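Local atomic coordinates of putative S41 protease (Bacteroides fragilis NCTC 9343, PDB entry 3K50), a protein that is of unknown function but probably acts as a hydrolase of peptidase family S41, a group of enzymes that cleave peptide bonds in proteins. Residues Gly190-Asn195 with Arg214-Phe219; Asn195-Gly200 with Asp240-Leu245; Tyr208-Arg213 with Ile282-Asn287; Asn225-Asp230 with Ala286-Ser291. One frame throughout, in Å; residues are numbered along the deposited sequence.

Contact 1. Residues Gly190-Asn195 with Arg214-Phe219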
loop_
_atom_site.group_PDB
_atom_site.type_symbol
_atom_site.label_atom_id
_atom_site.label_comp_id
_atom_site.label_asym_id
_atom_site.label_seq_id
_atom_site.Cartn_x
_atom_site.Cartn_y
_atom_site.Cartn_z
ATOM N N GLY A 190 6.748 8.426 -17.183
ATOM C CA GLY A 190 6.307 8.953 -15.902
ATOM C C GLY A 190 6.474 7.865 -14.844
ATOM O O GLY A 190 6.052 6.741 -15.064
ATOM N N TYR A 191 7.088 8.193 -13.708
ATOM C CA TYR A 191 7.240 7.225 -12.612
ATOM C C TYR A 191 6.552 7.820 -11.371
ATOM O O TYR A 191 6.848 8.951 -10.957
ATOM C CB TYR A 191 8.722 6.920 -12.299
ATOM C CG TYR A 191 8.894 6.129 -11.011
ATOM C CD1 TYR A 191 8.608 4.770 -10.981
ATOM C CD2 TYR A 191 9.320 6.731 -9.851
ATOM C CE1 TYR A 191 8.747 4.020 -9.837
ATOM C CE2 TYR A 191 9.435 5.990 -8.659
ATOM C CZ TYR A 191 9.161 4.654 -8.672
ATOM O OH TYR A 191 9.244 3.921 -7.551
ATOM N N LEU A 192 5.639 7.069 -10.803
ATOM C CA LEU A 192 4.976 7.480 -9.590
ATOM C C LEU A 192 4.949 6.392 -8.535
ATOM O O LEU A 192 4.366 5.342 -8.744
ATOM C CB LEU A 192 3.528 7.892 -9.897
ATOM C CG LEU A 192 2.593 8.352 -8.767
ATOM C CD1 LEU A 192 3.046 9.708 -8.227
ATOM C CD2 LEU A 192 1.196 8.448 -9.261
HETATM N N MSE A 193 5.537 6.705 -7.384
HETATM C CA MSE A 193 5.474 5.875 -6.183
HETATM C C MSE A 193 4.323 6.450 -5.314
HETATM O O MSE A 193 4.503 7.455 -4.645
HETATM C CB MSE A 193 6.821 5.859 -5.473
HETATM C CG MSE A 193 7.011 4.723 -4.548
HETATM SE SE MSE A 193 5.755 4.441 -3.059
HETATM C CE MSE A 193 6.495 2.706 -2.512
ATOM N N TYR A 194 3.140 5.811 -5.404
ATOM C CA TYR A 194 1.896 6.255 -4.752
ATOM C C TYR A 194 1.577 5.238 -3.689
ATOM O O TYR A 194 1.244 4.096 -4.005
ATOM C CB TYR A 194 0.754 6.319 -5.766
ATOM C CG TYR A 194 -0.582 6.828 -5.214
ATOM C CD1 TYR A 194 -0.728 8.123 -4.835
ATOM C CD2 TYR A 194 -1.707 6.014 -5.188
ATOM C CE1 TYR A 194 -1.990 8.627 -4.366
ATOM C CE2 TYR A 194 -2.956 6.480 -4.736
ATOM C CZ TYR A 194 -3.091 7.778 -4.341
ATOM O OH TYR A 194 -4.308 8.245 -3.910
ATOM N N ASN A 195 1.655 5.637 -2.428
ATOM C CA ASN A 195 1.679 4.611 -1.356
ATOM C C ASN A 195 0.411 4.358 -0.567
ATOM O O ASN A 195 0.384 3.439 0.212
ATOM C CB ASN A 195 2.840 4.927 -0.382
ATOM C CG ASN A 195 3.436 3.671 0.259
ATOM O OD1 ASN A 195 3.658 2.687 -0.413
ATOM N ND2 ASN A 195 3.643 3.703 1.560
ATOM N N ARG A 214 -1.392 17.381 -9.162
ATOM C CA ARG A 214 -0.262 18.232 -9.503
ATOM C C ARG A 214 0.813 17.446 -10.225
ATOM O O ARG A 214 1.415 17.972 -11.138
ATOM C CB ARG A 214 0.292 18.891 -8.243
ATOM C CG ARG A 214 1.392 19.931 -8.519
ATOM C CD ARG A 214 1.506 21.017 -7.450
ATOM N NE ARG A 214 1.479 20.493 -6.084
ATOM C CZ ARG A 214 0.414 20.449 -5.267
ATOM N NH1 ARG A 214 -0.806 20.912 -5.599
ATOM N NH2 ARG A 214 0.579 19.927 -4.070
ATOM N N ALA A 215 1.063 16.220 -9.766
ATOM C CA ALA A 215 1.990 15.294 -10.368
ATOM C C ALA A 215 1.545 14.996 -11.825
ATOM O O ALA A 215 2.356 15.036 -12.762
ATOM C CB ALA A 215 2.015 13.966 -9.525
ATOM N N PHE A 216 0.246 14.720 -12.015
ATOM C CA PHE A 216 -0.248 14.408 -13.373
ATOM C C PHE A 216 -0.152 15.646 -14.326
ATOM O O PHE A 216 0.205 15.516 -15.497
ATOM C CB PHE A 216 -1.629 13.769 -13.304
ATOM C CG PHE A 216 -1.593 12.289 -13.120
ATOM C CD1 PHE A 216 -1.241 11.722 -11.904
ATOM C CD2 PHE A 216 -1.839 11.452 -14.173
ATOM C CE1 PHE A 216 -1.132 10.359 -11.777
ATOM C CE2 PHE A 216 -1.810 10.087 -14.038
ATOM C CZ PHE A 216 -1.445 9.532 -12.842
ATOM N N ARG A 217 -0.419 16.843 -13.817
ATOM C CA ARG A 217 -0.217 18.026 -14.594
ATOM C C ARG A 217 1.266 18.109 -15.058
ATOM O O ARG A 217 1.528 18.418 -16.211
ATOM C CB ARG A 217 -0.566 19.254 -13.761
ATOM C CG ARG A 217 -0.497 20.606 -14.542
ATOM C CD ARG A 217 -0.392 21.793 -13.571
ATOM N NE ARG A 217 0.766 21.619 -12.692
ATOM C CZ ARG A 217 1.175 22.476 -11.760
ATOM N NH1 ARG A 217 0.546 23.633 -11.575
ATOM N NH2 ARG A 217 2.252 22.170 -11.032
ATOM N N ASP A 218 2.210 17.843 -14.155
ATOM C CA ASP A 218 3.651 17.855 -14.462
ATOM C C ASP A 218 3.981 16.754 -15.476
ATOM O O ASP A 218 4.752 16.978 -16.413
ATOM C CB ASP A 218 4.495 17.685 -13.190
ATOM C CG ASP A 218 4.451 18.912 -12.255
ATOM O OD1 ASP A 218 3.910 19.989 -12.658
ATOM O OD2 ASP A 218 4.963 18.778 -11.118
ATOM N N PHE A 219 3.336 15.596 -15.341
ATOM C CA PHE A 219 3.544 14.545 -16.326
ATOM C C PHE A 219 3.102 14.967 -17.717
ATOM O O PHE A 219 3.809 14.703 -18.664
ATOM C CB PHE A 219 2.843 13.260 -15.959
ATOM C CG PHE A 219 3.464 12.535 -14.782
ATOM C CD1 PHE A 219 4.845 12.405 -14.657
ATOM C CD2 PHE A 219 2.665 11.946 -13.843
ATOM C CE1 PHE A 219 5.391 11.725 -13.597
ATOM C CE2 PHE A 219 3.218 11.254 -12.759
ATOM C CZ PHE A 219 4.567 11.166 -12.633
#
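Phe219 drives its ring tip against the backbone of Gly190 and Tyr191, while Leu192 meets Phe216 one helical turn earlier. The Phe219 contact is the closer of the two: CE1 of Phe219 lies 3.7 Å from Gly190 CA, and CZ of Phe219 comes 3.6 Å from Tyr191 O. That carbonyl oxygen approaches the edge of the ring, near its plane. Since Gly190 carries no side chain, the ring rests directly on its main chain. Leu192 adds its CB at the same ring edge, 4.4 Å from Phe219 CZ. Its CG stands anti to the backbone N (chi1 179°), and beyond it CD2 reaches CE1 of Phe216 at 3.9 Å, the two side chains crossing at about a right angle.

The elements behind these groups run nearly antiparallel: the axes of strand 190-194 and helix 214-219 make 166° and come within 9.8 Å. Phe219 points at the strand, and Phe216 brings only its ring end nearer, so the two meet Gly190-Tyr191 and Leu192 in antiparallel order. The strand and helix belong to a beta-alpha-beta unit completed by strand 226-230, whose Phe227 meets the Phe219 ring edge-to-face. Phe219 also stacks with Phe179 of strand 176-184, and Phe216 continues toward Leu245 and Met248 of helix 239-249.

The strand's peptide groups are engaged within the sheet, Gly190 and Leu192 both pairing with Val228. With 191 Å² buried and no directional bond between the two segments, the contact rests mainly on apolar packing; the carbonyl at the ring edge may add a modest electrostatic term.

Contact 2. Residues Asn195-Gly200 with Asp240-Leu245; sequences NEFKAG and DCAQLL
Phe197 and Cys241 carry the close part of this contact, their CB atoms 3.9 Å apart. The Phe197 ring presents its edge to Ala242: CD2 of Phe197 lies 3.6 Å from Ala242 N, near the ring plane, and CE2 of Phe197 is 3.8 Å from Ala242 CB. Farther on, CE2 of Phe197 touches Leu245 CD2 at 3.9 Å, where the side chains cross at about a right angle. Cys241 turns SG beside its own backbone N (chi1 -67°), which lays the sulfur against the peptide joining Lys198 to Ala199, 3.5 Å from Ala199 N. Ala199 CB also touches that sulfur, at 3.9 Å.

The other side is looser. Lys198 points away from the helix, its chain fully extended and partly exposed, and only its carbonyl end meets Cys241. The loop bends at an inverse gamma turn centred on Phe197, with a weak bond from Lys198 N to Glu196 O.

Backbone bonds from Phe197 to Gly236 and Ser238 fix the loop just ahead of helix 239-249. Helix 304-312 packs on Phe197 through Ala304, Ala305 and Val308, and Asn209 of helix 207-221 bonds to Ala199, so the loop leaving strand 187-194 is wedged among three helices.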
loop_
_atom_site.group_PDB
_atom_site.type_symbol
_atom_site.label_atom_id
_atom_site.label_comp_id
_atom_site.label_asym_id
_atom_site.label_seq_id
_atom_site.Cartn_x
_atom_site.Cartn_y
_atom_site.Cartn_z
ATOM N N ASN A 195 1.655 5.637 -2.428
ATOM C CA ASN A 195 1.679 4.611 -1.356
ATOM C C ASN A 195 0.411 4.358 -0.567
ATOM O O ASN A 195 0.384 3.439 0.212
ATOM C CB ASN A 195 2.840 4.927 -0.382
ATOM C CG ASN A 195 3.436 3.671 0.259
ATOM O OD1 ASN A 195 3.658 2.687 -0.413
ATOM N ND2 ASN A 195 3.643 3.703 1.560
ATOM N N GLU A 196 -0.631 5.154 -0.783
ATOM C CA GLU A 196 -1.843 5.010 -0.024
ATOM C C GLU A 196 -2.956 5.754 -0.722
ATOM O O GLU A 196 -2.761 6.875 -1.163
ATOM C CB GLU A 196 -1.653 5.586 1.397
ATOM C CG GLU A 196 -2.745 5.257 2.285
ATOM C CD GLU A 196 -2.661 5.928 3.650
ATOM O OE1 GLU A 196 -1.806 6.810 3.873
ATOM O OE2 GLU A 196 -3.496 5.559 4.496
ATOM N N PHE A 197 -4.113 5.098 -0.871
ATOM C CA PHE A 197 -5.280 5.752 -1.454
ATOM C C PHE A 197 -5.978 6.557 -0.346
ATOM O O PHE A 197 -6.973 6.121 0.259
ATOM C CB PHE A 197 -6.218 4.713 -2.102
ATOM C CG PHE A 197 -5.629 4.067 -3.342
ATOM C CD1 PHE A 197 -4.696 3.088 -3.236
ATOM C CD2 PHE A 197 -6.025 4.463 -4.605
ATOM C CE1 PHE A 197 -4.132 2.520 -4.368
ATOM C CE2 PHE A 197 -5.469 3.901 -5.737
ATOM C CZ PHE A 197 -4.507 2.933 -5.613
ATOM N N LYS A 198 -5.491 7.764 -0.134
ATOM C CA LYS A 198 -5.991 8.636 0.914
ATOM C C LYS A 198 -6.093 10.048 0.337
ATOM O O LYS A 198 -5.141 10.531 -0.241
ATOM C CB LYS A 198 -5.019 8.559 2.098
ATOM C CG LYS A 198 -5.605 9.119 3.393
ATOM C CD LYS A 198 -4.631 8.977 4.511
ATOM C CE LYS A 198 -5.134 9.572 5.791
ATOM N NZ LYS A 198 -4.069 9.395 6.817
ATOM N N ALA A 199 -7.237 10.692 0.516
ATOM C CA ALA A 199 -7.553 11.929 -0.138
ATOM C C ALA A 199 -6.878 13.116 0.508
ATOM O O ALA A 199 -6.475 14.015 -0.197
ATOM C CB ALA A 199 -9.107 12.111 -0.221
ATOM N N GLY A 200 -6.715 13.091 1.837
ATOM C CA GLY A 200 -6.093 14.181 2.572
ATOM C C GLY A 200 -5.839 13.791 4.034
ATOM O O GLY A 200 -6.231 12.677 4.460
ATOM N N ASP A 240 -12.577 6.416 -4.072
ATOM C CA ASP A 240 -12.704 7.677 -4.787
ATOM C C ASP A 240 -11.304 8.123 -5.266
ATOM O O ASP A 240 -11.170 8.702 -6.341
ATOM C CB ASP A 240 -13.471 8.694 -3.934
ATOM C CG ASP A 240 -15.029 8.255 -3.710
ATOM O OD1 ASP A 240 -15.762 7.902 -4.694
ATOM O OD2 ASP A 240 -15.505 8.243 -2.545
ATOM N N CYS A 241 -10.275 7.855 -4.468
ATOM C CA CYS A 241 -8.889 8.100 -4.877
ATOM C C CYS A 241 -8.563 7.220 -6.057
ATOM O O CYS A 241 -7.946 7.675 -7.009
ATOM C CB CYS A 241 -7.896 7.822 -3.732
ATOM S SG CYS A 241 -8.094 8.998 -2.379
ATOM N N ALA A 242 -8.988 5.962 -5.997
ATOM C CA ALA A 242 -8.730 5.039 -7.087
ATOM C C ALA A 242 -9.396 5.484 -8.411
ATOM O O ALA A 242 -8.801 5.379 -9.451
ATOM C CB ALA A 242 -9.166 3.611 -6.709
ATOM N N GLN A 243 -10.622 5.985 -8.338
ATOM C CA GLN A 243 -11.330 6.491 -9.485
ATOM C C GLN A 243 -10.582 7.656 -10.060
ATOM O O GLN A 243 -10.487 7.765 -11.255
ATOM C CB GLN A 243 -12.758 6.911 -9.095
ATOM C CG GLN A 243 -13.599 7.377 -10.289
ATOM C CD GLN A 243 -14.945 7.932 -9.889
ATOM O OE1 GLN A 243 -15.142 8.297 -8.731
ATOM N NE2 GLN A 243 -15.860 8.046 -10.852
ATOM N N LEU A 244 -10.124 8.569 -9.219
ATOM C CA LEU A 244 -9.347 9.734 -9.698
ATOM C C LEU A 244 -8.085 9.297 -10.493
ATOM O O LEU A 244 -7.889 9.696 -11.648
ATOM C CB LEU A 244 -8.945 10.641 -8.518
ATOM C CG LEU A 244 -7.991 11.824 -8.827
ATOM C CD1 LEU A 244 -8.569 12.766 -9.876
ATOM C CD2 LEU A 244 -7.571 12.598 -7.605
ATOM N N LEU A 245 -7.295 8.413 -9.878
ATOM C CA LEU A 245 -6.072 7.858 -10.465
ATOM C C LEU A 245 -6.362 7.190 -11.838
ATOM O O LEU A 245 -5.705 7.449 -12.863
ATOM C CB LEU A 245 -5.449 6.856 -9.484
ATOM C CG LEU A 245 -4.127 6.227 -9.907
ATOM C CD1 LEU A 245 -3.006 7.323 -10.248
ATOM C CD2 LEU A 245 -3.641 5.193 -8.877
#

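Contact 3. Residues Tyr208-Arg213 with Ile282-Asn287; sequences YNDDLR and IQSGAN
Arg213 docks helix 207-221 onto the turn Ile282-Gly285, a partly buried contact of mixed character between the helix and the loop that leads to strand 292-297. The Arg213 chain is extended from CG to NE (chi3 178°) and lies side by side with Gln283. Its NE gives a weak hydrogen bond to Ile282 O at 3.2 Å, bent to 125°, although the oxygen sits in the guanidinium plane. The same oxygen accepts Gly285 N at 2.8 Å, the bond that closes the turn, so two donors converge on it.

The far end of the guanidinium is held by one partner on its own helix and one just before the turn. NH1 of Arg213 forms a salt bridge with Asp210 OD1 at 2.8 Å, meeting it from above the carboxylate plane, and NH2 bonds to Leu281 O. These grips would keep the positive charge compensated where the residue is buried.

The backbones also meet directly: Gly285 CA approaches Arg213 O at 3.2 Å in a CH...O contact. Ser284 OG packs on Arg213 CD at 3.5 Å. It also shares a water with Asp210 O, 3.0 Å from the hydroxyl and 2.9 Å from the carbonyl oxygen, to which the water donates.

Gln283 and Ser284 occupy the two central positions; the positive phi of Gln283 with its strongly negative psi marks a type II' beta turn, here packed against the crossover helix chiefly through Arg213.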
loop_
_atom_site.group_PDB
_atom_site.type_symbol
_atom_site.label_atom_id
_atom_site.label_comp_id
_atom_site.label_asym_id
_atom_site.label_seq_id
_atom_site.Cartn_x
_atom_site.Cartn_y
_atom_site.Cartn_z
ATOM N N TYR A 208 -4.267 15.556 -0.559
ATOM C CA TYR A 208 -3.373 14.579 -1.236
ATOM C C TYR A 208 -3.837 14.298 -2.635
ATOM O O TYR A 208 -3.022 14.043 -3.495
ATOM C CB TYR A 208 -3.270 13.277 -0.496
ATOM C CG TYR A 208 -2.823 13.398 0.954
ATOM C CD1 TYR A 208 -1.915 14.373 1.354
ATOM C CD2 TYR A 208 -3.242 12.449 1.918
ATOM C CE1 TYR A 208 -1.486 14.450 2.677
ATOM C CE2 TYR A 208 -2.798 12.502 3.250
ATOM C CZ TYR A 208 -1.915 13.490 3.620
ATOM O OH TYR A 208 -1.472 13.569 4.936
ATOM N N ASN A 209 -5.148 14.303 -2.849
ATOM C CA ASN A 209 -5.642 14.182 -4.200
ATOM C C ASN A 209 -5.158 15.363 -5.057
ATOM O O ASN A 209 -4.849 15.171 -6.232
ATOM C CB ASN A 209 -7.136 14.124 -4.243
ATOM C CG ASN A 209 -7.666 12.819 -3.874
ATOM O OD1 ASN A 209 -6.937 11.821 -3.819
ATOM N ND2 ASN A 209 -8.989 12.780 -3.642
ATOM N N ASP A 210 -5.052 16.559 -4.473
ATOM C CA ASP A 210 -4.504 17.708 -5.217
ATOM C C ASP A 210 -2.992 17.548 -5.475
ATOM O O ASP A 210 -2.499 18.005 -6.490
ATOM C CB ASP A 210 -4.905 19.068 -4.581
ATOM C CG ASP A 210 -6.395 19.397 -4.838
ATOM O OD1 ASP A 210 -6.936 18.875 -5.829
ATOM O OD2 ASP A 210 -7.042 20.149 -4.075
ATOM N N ASP A 211 -2.263 16.940 -4.548
ATOM C CA ASP A 211 -0.855 16.588 -4.788
ATOM C C ASP A 211 -0.799 15.634 -5.988
ATOM O O ASP A 211 0.088 15.730 -6.826
ATOM C CB ASP A 211 -0.240 15.832 -3.603
ATOM C CG ASP A 211 -0.020 16.687 -2.410
ATOM O OD1 ASP A 211 0.113 17.920 -2.586
ATOM O OD2 ASP A 211 0.048 16.132 -1.284
ATOM N N LEU A 212 -1.693 14.648 -6.004
ATOM C CA LEU A 212 -1.732 13.677 -7.137
ATOM C C LEU A 212 -2.030 14.388 -8.474
ATOM O O LEU A 212 -1.368 14.136 -9.482
ATOM C CB LEU A 212 -2.745 12.545 -6.875
ATOM C CG LEU A 212 -2.883 11.374 -7.841
ATOM C CD1 LEU A 212 -1.610 10.532 -7.844
ATOM C CD2 LEU A 212 -4.066 10.467 -7.478
ATOM N N ARG A 213 -2.999 15.299 -8.473
ATOM C CA ARG A 213 -3.324 16.068 -9.648
ATOM C C ARG A 213 -2.131 16.838 -10.113
ATOM O O ARG A 213 -1.908 16.987 -11.322
ATOM C CB ARG A 213 -4.453 17.067 -9.387
ATOM C CG ARG A 213 -5.815 16.406 -9.242
ATOM C CD ARG A 213 -6.908 17.387 -8.955
ATOM N NE ARG A 213 -8.218 16.676 -8.870
ATOM C CZ ARG A 213 -8.886 16.354 -7.738
ATOM N NH1 ARG A 213 -8.436 16.662 -6.533
ATOM N NH2 ARG A 213 -10.036 15.683 -7.801
ATOM N N ILE A 282 -10.872 15.501 -12.900
ATOM C CA ILE A 282 -9.463 15.828 -13.199
ATOM C C ILE A 282 -9.070 17.160 -12.565
ATOM O O ILE A 282 -7.976 17.275 -11.964
ATOM C CB ILE A 282 -9.212 15.796 -14.723
ATOM C CG1 ILE A 282 -9.443 14.346 -15.273
ATOM C CG2 ILE A 282 -7.841 16.364 -15.113
ATOM C CD1 ILE A 282 -9.449 14.234 -16.766
ATOM N N GLN A 283 -9.929 18.161 -12.729
ATOM C CA GLN A 283 -9.679 19.485 -12.179
ATOM C C GLN A 283 -8.265 19.954 -12.533
ATOM O O GLN A 283 -7.941 19.968 -13.720
ATOM C CB GLN A 283 -9.999 19.487 -10.669
ATOM C CG GLN A 283 -11.475 19.235 -10.411
ATOM C CD GLN A 283 -12.370 20.307 -10.991
ATOM O OE1 GLN A 283 -12.146 21.525 -10.764
ATOM N NE2 GLN A 283 -13.398 19.883 -11.706
ATOM N N SER A 284 -7.425 20.299 -11.549
ATOM C CA SER A 284 -6.087 20.814 -11.793
ATOM C C SER A 284 -5.057 19.795 -12.277
ATOM O O SER A 284 -3.879 20.164 -12.558
ATOM C CB SER A 284 -5.553 21.490 -10.525
ATOM O OG SER A 284 -5.699 20.632 -9.411
ATOM N N GLY A 285 -5.459 18.528 -12.363
ATOM C CA GLY A 285 -4.613 17.469 -12.889
ATOM C C GLY A 285 -4.706 17.405 -14.413
ATOM O O GLY A 285 -5.057 18.408 -15.057
ATOM N N ALA A 286 -4.400 16.244 -14.980
ATOM C CA ALA A 286 -4.399 16.007 -16.436
ATOM C C ALA A 286 -4.585 14.539 -16.732
ATOM O O ALA A 286 -4.110 13.720 -15.966
ATOM C CB ALA A 286 -3.043 16.468 -17.043
ATOM N N ASN A 287 -5.320 14.212 -17.807
ATOM C CA ASN A 287 -5.439 12.849 -18.297
ATOM C C ASN A 287 -4.245 12.645 -19.232
ATOM O O ASN A 287 -3.933 13.549 -20.065
ATOM C CB ASN A 287 -6.741 12.606 -19.069
ATOM C CG ASN A 287 -6.684 11.309 -19.851
ATOM O OD1 ASN A 287 -6.248 11.295 -20.990
ATOM N ND2 ASN A 287 -6.988 10.205 -19.191
HETATM O O HOH W 1 -3.088 20.428 -7.970
#

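Contact 4. Residues Asn225-Asp230 with Ala286-Ser291; sequences NEFVLD and ANLNLS
Leu288 and Leu290 both turn inward onto Phe227, the third residue of the opposing segment. Asn287, just before, bonds its OD1 to Asn289 N at 2.8 Å, an Asx turn in which the donor stands above the carbonyl plane; its ND2 is bonded to Thr247 O and Ala250 O, tying the loop to the end of helix 239-249.

Leu288 follows, and its CD1 lies 3.8 Å from Phe227 CD2 and equally far from Phe227 CE2, approaching the ring obliquely.

Leu290 returns to the strand with both methyls. Its CG stands anti to its own carbonyl carbon (chi1 -61°), and from there the branches part. CD1 of Leu290 sits 3.6 Å from Phe227 CB, at the root of the side chain, while CD2 of Leu290 lies 3.6 Å from Asn225 C, against the peptide leading into Glu226. Leu288 thus meets only the ring of Phe227, whereas Leu290 CD1 sits mainly at CB and also nears the ring; each leucine crosses the phenylalanine at about a right angle. At Ser291 the character changes: a water accepts from Ser291 N at 3.1 Å and donates to Asn225 O at 3.3 Å, bridging the two backbones.

The chemistry is therefore divided. Two leucines pack against Phe227 near the start of strand 226-230, and the more exposed end is joined through solvent, with directional bonds chiefly shaping the loop itself.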
loop_
_atom_site.group_PDB
_atom_site.type_symbol
_atom_site.label_atom_id
_atom_site.label_comp_id
_atom_site.label_asym_id
_atom_site.label_seq_id
_atom_site.Cartn_x
_atom_site.Cartn_y
_atom_site.Cartn_z
ATOM N N ASN A 225 4.574 9.520 -22.231
ATOM C CA ASN A 225 3.855 8.593 -23.122
ATOM C C ASN A 225 3.980 7.127 -22.668
ATOM O O ASN A 225 3.464 6.250 -23.319
ATOM C CB ASN A 225 4.293 8.746 -24.586
ATOM C CG ASN A 225 5.781 8.856 -24.743
ATOM O OD1 ASN A 225 6.552 8.013 -24.219
ATOM N ND2 ASN A 225 6.228 9.909 -25.478
ATOM N N GLU A 226 4.659 6.884 -21.552
ATOM C CA GLU A 226 4.694 5.560 -20.909
ATOM C C GLU A 226 4.587 5.839 -19.406
ATOM O O GLU A 226 4.870 6.946 -18.965
ATOM C CB GLU A 226 5.966 4.737 -21.205
ATOM C CG GLU A 226 6.190 4.344 -22.652
ATOM C CD GLU A 226 5.296 3.258 -23.239
ATOM O OE1 GLU A 226 4.662 2.431 -22.539
ATOM O OE2 GLU A 226 5.314 3.169 -24.474
ATOM N N PHE A 227 4.208 4.834 -18.621
ATOM C CA PHE A 227 3.984 5.063 -17.180
ATOM C C PHE A 227 4.251 3.818 -16.290
ATOM O O PHE A 227 3.826 2.688 -16.563
ATOM C CB PHE A 227 2.562 5.604 -16.975
ATOM C CG PHE A 227 2.351 6.362 -15.689
ATOM C CD1 PHE A 227 2.175 5.699 -14.478
ATOM C CD2 PHE A 227 2.262 7.737 -15.694
ATOM C CE1 PHE A 227 1.978 6.397 -13.302
ATOM C CE2 PHE A 227 2.047 8.437 -14.534
ATOM C CZ PHE A 227 1.920 7.791 -13.334
ATOM N N VAL A 228 4.992 4.059 -15.214
ATOM C CA VAL A 228 5.275 3.055 -14.207
ATOM C C VAL A 228 4.638 3.545 -12.888
ATOM O O VAL A 228 5.079 4.547 -12.311
ATOM C CB VAL A 228 6.761 2.852 -14.016
ATOM C CG1 VAL A 228 7.017 1.825 -12.923
ATOM C CG2 VAL A 228 7.411 2.440 -15.337
ATOM N N LEU A 229 3.560 2.887 -12.477
ATOM C CA LEU A 229 2.862 3.179 -11.220
ATOM C C LEU A 229 3.348 2.165 -10.142
ATOM O O LEU A 229 3.039 0.976 -10.213
ATOM C CB LEU A 229 1.360 3.071 -11.443
ATOM C CG LEU A 229 0.398 3.243 -10.264
ATOM C CD1 LEU A 229 0.358 4.641 -9.766
ATOM C CD2 LEU A 229 -1.056 2.765 -10.703
ATOM N N ASP A 230 4.100 2.663 -9.154
ATOM C CA ASP A 230 4.712 1.837 -8.129
ATOM C C ASP A 230 3.769 1.745 -6.912
ATOM O O ASP A 230 3.650 2.671 -6.122
ATOM C CB ASP A 230 6.107 2.444 -7.811
ATOM C CG ASP A 230 6.962 1.568 -6.944
ATOM O OD1 ASP A 230 6.442 0.616 -6.333
ATOM O OD2 ASP A 230 8.195 1.814 -6.888
ATOM N N ALA A 286 -4.400 16.244 -14.980
ATOM C CA ALA A 286 -4.399 16.007 -16.436
ATOM C C ALA A 286 -4.585 14.539 -16.732
ATOM O O ALA A 286 -4.110 13.720 -15.966
ATOM C CB ALA A 286 -3.043 16.468 -17.043
ATOM N N ASN A 287 -5.320 14.212 -17.807
ATOM C CA ASN A 287 -5.439 12.849 -18.297
ATOM C C ASN A 287 -4.245 12.645 -19.232
ATOM O O ASN A 287 -3.933 13.549 -20.065
ATOM C CB ASN A 287 -6.741 12.606 -19.069
ATOM C CG ASN A 287 -6.684 11.309 -19.851
ATOM O OD1 ASN A 287 -6.248 11.295 -20.990
ATOM N ND2 ASN A 287 -6.988 10.205 -19.191
ATOM N N LEU A 288 -3.595 11.479 -19.146
ATOM C CA LEU A 288 -2.349 11.275 -19.910
ATOM C C LEU A 288 -2.537 10.499 -21.218
ATOM O O LEU A 288 -1.594 10.369 -22.017
ATOM C CB LEU A 288 -1.249 10.650 -19.022
ATOM C CG LEU A 288 -0.833 11.454 -17.769
ATOM C CD1 LEU A 288 0.379 10.765 -17.083
ATOM C CD2 LEU A 288 -0.488 12.926 -18.026
ATOM N N ASN A 289 -3.768 10.056 -21.471
ATOM C CA ASN A 289 -4.091 9.342 -22.658
ATOM C C ASN A 289 -3.149 8.206 -22.935
ATOM O O ASN A 289 -2.652 8.082 -24.058
ATOM C CB ASN A 289 -4.108 10.300 -23.845
ATOM C CG ASN A 289 -4.681 9.681 -25.122
ATOM O OD1 ASN A 289 -5.533 8.809 -25.123
ATOM N ND2 ASN A 289 -4.181 10.133 -26.206
ATOM N N LEU A 290 -2.908 7.359 -21.943
ATOM C CA LEU A 290 -2.007 6.240 -22.131
ATOM C C LEU A 290 -2.732 5.008 -22.616
ATOM O O LEU A 290 -3.896 4.827 -22.334
ATOM C CB LEU A 290 -1.325 5.885 -20.804
ATOM C CG LEU A 290 -0.449 6.904 -20.084
ATOM C CD1 LEU A 290 -0.484 6.503 -18.603
ATOM C CD2 LEU A 290 0.986 6.975 -20.696
ATOM N N SER A 291 -1.992 4.103 -23.261
ATOM C CA SER A 291 -2.530 2.805 -23.766
ATOM C C SER A 291 -2.010 1.573 -22.975
ATOM O O SER A 291 -2.606 0.510 -23.019
ATOM C CB SER A 291 -2.149 2.683 -25.263
ATOM O OG SER A 291 -0.704 2.735 -25.414
HETATM O O HOH W 2 1.075 3.985 -23.469
#

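Overall arrangement
All four contacts lie in the S41 peptidase family region; contacts 1 and 3 use successive parts of helix 207-221, their centres about 9 Å apart. Contact 4 is also about 9 Å from contact 1, centre to centre, on the neighbouring strand 226-230 of the same mixed sheet. Contact 2 continues directly from contact 1 through Asn195, and its centre is about 16 Å from that of contact 4. Along the chain, contact 1 closes before contact 4 opens, contact 2 interleaves with each of the others, and contacts 3 and 4 end on one loop, sharing Ala286 and Asn287. Sequence-distant loops and helix 239-249 are thereby gathered around one beta-alpha-beta unit, consistent with a ClpP/crotonase-like fold.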